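Local coordinates for protein probable ribosomal RNA small subunit methyltransferase (Thermus thermophilus, PDB 3DMH) that methylates N2 of a guanine in 16S ribosomal RNA, with S-adenosylmethionine as the methyl donor, at residues Tyr148-Glu151 and Ala152-Leu155. Sequence-based numbering, arbitrary orientation.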
loop_
_atom_site.group_PDB
_atom_site.type_symbol
_atom_site.label_atom_id
_atom_site.label_comp_id
_atom_site.label_asym_id
_atom_site.label_seq_id
_atom_site.Cartn_x
_atom_site.Cartn_y
_atom_site.Cartn_z
ATOM N N TYR A 148 -17.004 -9.581 -8.964
ATOM C CA TYR A 148 -16.621 -9.987 -7.621
ATOM C C TYR A 148 -17.821 -10.435 -6.793
ATOM O O TYR A 148 -17.714 -11.386 -6.015
ATOM C CB TYR A 148 -15.837 -8.872 -6.928
ATOM C CG TYR A 148 -14.511 -8.554 -7.600
ATOM C CD1 TYR A 148 -13.610 -9.571 -7.938
ATOM C CD2 TYR A 148 -14.143 -7.229 -7.861
ATOM C CE1 TYR A 148 -12.364 -9.268 -8.537
ATOM C CE2 TYR A 148 -12.910 -6.917 -8.457
ATOM C CZ TYR A 148 -12.027 -7.945 -8.788
ATOM O OH TYR A 148 -10.801 -7.642 -9.372
ATOM N N PHE A 149 -18.955 -9.763 -6.985
ATOM C CA PHE A 149 -20.215 -10.136 -6.330
ATOM C C PHE A 149 -20.686 -11.515 -6.797
ATOM O O PHE A 149 -21.165 -12.316 -5.993
ATOM C CB PHE A 149 -21.280 -9.069 -6.604
ATOM C CG PHE A 149 -22.626 -9.347 -5.972
ATOM C CD1 PHE A 149 -22.733 -9.988 -4.736
ATOM C CD2 PHE A 149 -23.788 -8.932 -6.615
ATOM C CE1 PHE A 149 -23.980 -10.236 -4.158
ATOM C CE2 PHE A 149 -25.047 -9.162 -6.044
ATOM C CZ PHE A 149 -25.143 -9.818 -4.813
ATOM N N LYS A 150 -20.540 -11.796 -8.091
ATOM C CA LYS A 150 -20.857 -13.124 -8.632
ATOM C C LYS A 150 -19.983 -14.206 -7.983
ATOM O O LYS A 150 -20.479 -15.283 -7.627
ATOM C CB LYS A 150 -20.692 -13.128 -10.154
ATOM C CG LYS A 150 -21.107 -14.433 -10.828
ATOM C CD LYS A 150 -21.189 -14.279 -12.334
ATOM C CE LYS A 150 -21.641 -15.576 -12.975
ATOM N NZ LYS A 150 -22.155 -15.367 -14.355
ATOM N N GLU A 151 -18.693 -13.901 -7.815
ATOM C CA GLU A 151 -17.763 -14.818 -7.160
ATOM C C GLU A 151 -18.100 -14.999 -5.671
ATOM O O GLU A 151 -18.069 -16.125 -5.155
ATOM C CB GLU A 151 -16.307 -14.372 -7.387
ATOM C CG GLU A 151 -15.212 -15.241 -6.717
ATOM C CD GLU A 151 -15.198 -16.710 -7.167
ATOM O OE1 GLU A 151 -15.797 -17.057 -8.211
ATOM O OE2 GLU A 151 -14.579 -17.532 -6.456
ATOM N N ALA A 152 -18.421 -13.900 -4.988
ATOM C CA ALA A 152 -18.842 -13.975 -3.587
ATOM C C ALA A 152 -20.071 -14.869 -3.424
ATOM O O ALA A 152 -20.122 -15.694 -2.516
ATOM C CB ALA A 152 -19.107 -12.579 -3.018
ATOM N N ARG A 153 -21.040 -14.714 -4.320
ATOM C CA ARG A 153 -22.259 -15.521 -4.270
ATOM C C ARG A 153 -21.948 -17.000 -4.474
ATOM O O ARG A 153 -22.531 -17.852 -3.806
ATOM C CB ARG A 153 -23.293 -15.043 -5.298
ATOM C CG ARG A 153 -24.099 -13.836 -4.852
ATOM C CD ARG A 153 -25.071 -13.371 -5.924
ATOM N NE ARG A 153 -24.386 -12.997 -7.161
ATOM C CZ ARG A 153 -25.005 -12.708 -8.302
ATOM N NH1 ARG A 153 -26.332 -12.729 -8.369
ATOM N NH2 ARG A 153 -24.297 -12.393 -9.379
ATOM N N ALA A 154 -21.016 -17.293 -5.383
ATOM C CA ALA A 154 -20.566 -18.665 -5.623
ATOM C C ALA A 154 -19.834 -19.230 -4.407
ATOM O O ALA A 154 -19.979 -20.401 -4.066
ATOM C CB ALA A 154 -19.680 -18.729 -6.856
ATOM N N LEU A 155 -19.059 -18.378 -3.739
ATOM C CA LEU A 155 -18.299 -18.810 -2.567
ATOM C C LEU A 155 -19.167 -19.086 -1.339
ATOM O O LEU A 155 -18.848 -19.985 -0.555
ATOM C CB LEU A 155 -17.222 -17.774 -2.211
ATOM C CG LEU A 155 -15.985 -17.686 -3.109
ATOM C CD1 LEU A 155 -15.200 -16.421 -2.780
ATOM C CD2 LEU A 155 -15.106 -18.921 -2.965
#
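Arg153 lays its guanidinium flat on one face of the Phe149 ring, one helical turn earlier. The planes are 14° apart, and Arg153 CZ sits 4.4 Å from the ring centroid of Phe149, a cation-pi stack. Arg153 CD makes a CH-pi contact over the same face, 4.0 Å from the ring centroid of Phe149. CG of the arginine is anti to the carbonyl carbon (chi1 -81°), which helps to carry CD over the ring. The bend at chi3 (-60°) then lays the guanidinium on the same face. Arg153 NE also gives a weak hydrogen bond to Phe149 O at 3.5 Å, so this carbonyl, already bound by Arg153 N at 2.9 Å, takes two donors from one residue. With an alanine here in place of Arg153, the Phe149 ring is likely to lose the flat group stacked on it, and Phe149 O its weak bond from NE. The buried ring also packs on Ala171 and Leu173 of strand 168-174 and meets the ring of Phe145. This is the close-packed side, and Ala152 and Arg153 touch Leu173 too.

All eight residues belong to helix 145-156, which packs against the sheet of the N-terminal half, away from the bound cofactor and guanosine. That sheet has the class I methyltransferase strand order 3-2-1-4-5-7-6. Regular i to i+4 backbone bonds run through the helix, from Ala152 N to Tyr148 O through Leu155 N to Glu151 O.

The solvent side is looser. Lys150 runs outward as an extended chain. The edge of the guanidinium meets its base, with Arg153 NH2 3.6 Å from Lys150 CA. The like charges stay apart, Lys150 NZ lying 6.2 Å from Arg153 NH2. Exposed Ala154 lies on this side as well.

Another side faces helix 115-128. There Glu151 OE2 comes to 3.6 Å from Leu155 CG. The same OE2 is hydrogen-bonded to Gln119, and Leu122 touches both Glu151 and Leu155.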